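Local atomic coordinates of tripartite motif-containing protein 65 (Homo sapiens, PDB entry 7JL4), a protein that acts as an E3 ubiquitin ligase in innate immunity, autophagy and microRNA regulation, represented here by its C-terminal PRY-SPRY (B30.2) domain. Residues 13-18 with 72-77. Sequence-based numbering, arbitrary orientation.
Sequences RKLWQN and HHYWEV
Tyr74 of strand 72-79 lies against segment 13-18, its ring under Leu15 and its rim beside Trp16. From CB outward, each atom has a neighbour: Tyr74 CB sits 3.4 Å from Leu15 O; CG, anti to the backbone N (chi1 175°), and CD2 lie near that same oxygen; CD1 and CZ lie under Leu15 CB, with Leu15 CD2 also near CD1; CE1 touches Leu15 CD1; Tyr74 CE2 meets Trp16 CD1 at 3.5 Å. Over the ring centre stands Leu15 CB, 3.7 Å from the centroid of the Tyr74 ring and almost on its normal, a CH-pi contact. The Tyr74 and Trp16 rings meet rim to rim, planes 36° apart. At the tip, Tyr74 OH donates to the anti lone pair of Glu76 OE2 (2.7 Å). Trp16 NE1 donates to Glu76 OE2 at 3.0 Å, nearly straight and in the indole plane, but from above the carboxylate plane. Glu76 OE1 pairs with Arg12 in a salt bridge. Toward the start of the strand, Tyr74 N donates to Asn18 O (3.0 Å, a bent bond), and Asn18 ND2 rests 3.4 Å above the centre of the His72 imidazole, amide and ring planes 22° apart; His72 NE2 is bonded to Asp143. A phenylalanine at Tyr74 would probably leave Glu76 OE2 without its hydroxyl donor and the carboxylate held by one bond fewer. In this SPRY beta-sandwich segment 13-18 is thus fastened onto a strand of the seven-stranded sheet, where two donors and the nearby arginine are likely to favour a charged Glu76 despite its burial.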
# COMPACT_ATOMS: atom_id res chain seq x y z
N ARG A 13 6.08 -18.65 -2.94
CA ARG A 13 4.94 -19.51 -3.27
C ARG A 13 4.12 -19.81 -2.02
O ARG A 13 2.89 -19.93 -2.09
CB ARG A 13 5.43 -20.79 -3.93
CG ARG A 13 4.32 -21.62 -4.60
CD ARG A 13 4.87 -22.47 -5.74
NE ARG A 13 5.07 -21.74 -6.99
CZ ARG A 13 4.09 -21.45 -7.84
NH1 ARG A 13 2.85 -21.79 -7.55
NH2 ARG A 13 4.35 -20.81 -8.97
N LYS A 14 4.78 -19.96 -0.86
CA LYS A 14 4.03 -20.17 0.38
C LYS A 14 3.18 -18.95 0.72
O LYS A 14 2.03 -19.09 1.15
CB LYS A 14 4.98 -20.50 1.52
CG LYS A 14 4.32 -20.65 2.88
CD LYS A 14 5.35 -20.93 3.96
CE LYS A 14 4.85 -20.47 5.33
NZ LYS A 14 5.28 -21.41 6.42
N LEU A 15 3.73 -17.75 0.53
CA LEU A 15 2.95 -16.53 0.77
C LEU A 15 1.71 -16.48 -0.11
O LEU A 15 0.63 -16.04 0.33
CB LEU A 15 3.82 -15.29 0.51
CG LEU A 15 4.93 -15.03 1.50
CD1 LEU A 15 5.89 -13.95 0.97
CD2 LEU A 15 4.27 -14.61 2.79
N TRP A 16 1.84 -16.93 -1.37
CA TRP A 16 0.74 -16.90 -2.32
C TRP A 16 -0.40 -17.82 -1.92
O TRP A 16 -1.46 -17.74 -2.55
CB TRP A 16 1.20 -17.33 -3.72
CG TRP A 16 2.03 -16.33 -4.48
CD1 TRP A 16 2.51 -15.11 -4.05
CD2 TRP A 16 2.49 -16.49 -5.83
NE1 TRP A 16 3.22 -14.50 -5.06
CE2 TRP A 16 3.22 -15.34 -6.16
CE3 TRP A 16 2.34 -17.51 -6.79
CZ2 TRP A 16 3.81 -15.17 -7.43
CZ3 TRP A 16 2.92 -17.34 -8.04
CH2 TRP A 16 3.66 -16.18 -8.34
N GLN A 17 -0.21 -18.70 -0.95
CA GLN A 17 -1.33 -19.55 -0.56
C GLN A 17 -2.50 -18.73 -0.03
O GLN A 17 -3.64 -19.20 -0.07
CB GLN A 17 -0.87 -20.60 0.45
CG GLN A 17 0.19 -21.55 -0.17
CD GLN A 17 -0.15 -22.06 -1.60
OE1 GLN A 17 -1.12 -22.82 -1.81
NE2 GLN A 17 0.65 -21.61 -2.59
N ASN A 18 -2.25 -17.49 0.40
CA ASN A 18 -3.29 -16.58 0.85
C ASN A 18 -3.48 -15.39 -0.09
O ASN A 18 -3.93 -14.32 0.33
CB ASN A 18 -2.97 -16.09 2.26
CG ASN A 18 -2.81 -17.22 3.24
OD1 ASN A 18 -3.71 -18.03 3.44
ND2 ASN A 18 -1.64 -17.30 3.85
N HIS A 72 -5.87 -14.75 7.04
CA HIS A 72 -4.49 -14.53 6.60
C HIS A 72 -4.57 -14.17 5.13
O HIS A 72 -5.24 -14.87 4.37
CB HIS A 72 -3.67 -15.81 6.84
CG HIS A 72 -2.19 -15.61 6.78
ND1 HIS A 72 -1.30 -16.55 7.27
CD2 HIS A 72 -1.43 -14.62 6.25
CE1 HIS A 72 -0.07 -16.12 7.08
NE2 HIS A 72 -0.12 -14.96 6.45
N HIS A 73 -3.90 -13.07 4.73
CA HIS A 73 -4.10 -12.44 3.43
C HIS A 73 -2.76 -11.92 2.91
O HIS A 73 -1.95 -11.41 3.70
CB HIS A 73 -5.12 -11.29 3.54
CG HIS A 73 -6.36 -11.68 4.30
ND1 HIS A 73 -7.35 -12.44 3.72
CD2 HIS A 73 -6.72 -11.50 5.59
CE1 HIS A 73 -8.30 -12.68 4.62
NE2 HIS A 73 -7.93 -12.13 5.76
N TYR A 74 -2.53 -12.03 1.60
CA TYR A 74 -1.26 -11.61 1.01
C TYR A 74 -1.53 -11.03 -0.37
O TYR A 74 -2.37 -11.56 -1.11
CB TYR A 74 -0.26 -12.78 0.89
CG TYR A 74 1.03 -12.43 0.17
CD1 TYR A 74 2.05 -11.75 0.83
CD2 TYR A 74 1.21 -12.74 -1.18
CE1 TYR A 74 3.25 -11.42 0.17
CE2 TYR A 74 2.39 -12.39 -1.87
CZ TYR A 74 3.40 -11.73 -1.17
OH TYR A 74 4.60 -11.38 -1.78
N TRP A 75 -0.82 -9.96 -0.72
CA TRP A 75 -0.92 -9.42 -2.07
C TRP A 75 0.39 -8.73 -2.43
O TRP A 75 1.22 -8.42 -1.56
CB TRP A 75 -2.09 -8.44 -2.23
CG TRP A 75 -2.05 -7.32 -1.23
CD1 TRP A 75 -1.37 -6.12 -1.34
CD2 TRP A 75 -2.69 -7.30 0.06
NE1 TRP A 75 -1.57 -5.36 -0.21
CE2 TRP A 75 -2.37 -6.05 0.67
CE3 TRP A 75 -3.52 -8.19 0.76
CZ2 TRP A 75 -2.84 -5.69 1.94
CZ3 TRP A 75 -3.99 -7.83 2.04
CH2 TRP A 75 -3.64 -6.58 2.61
N GLU A 76 0.55 -8.50 -3.73
CA GLU A 76 1.74 -7.85 -4.28
C GLU A 76 1.35 -6.64 -5.11
O GLU A 76 0.29 -6.61 -5.74
CB GLU A 76 2.56 -8.84 -5.12
CG GLU A 76 3.23 -9.90 -4.24
CD GLU A 76 3.87 -11.04 -5.01
OE1 GLU A 76 3.80 -11.03 -6.26
OE2 GLU A 76 4.50 -11.91 -4.38
N VAL A 77 2.22 -5.64 -5.08
CA VAL A 77 2.01 -4.35 -5.74
C VAL A 77 3.29 -4.00 -6.48
O VAL A 77 4.38 -4.20 -5.93
CB VAL A 77 1.67 -3.25 -4.72
CG1 VAL A 77 1.53 -1.88 -5.40
CG2 VAL A 77 0.43 -3.59 -3.92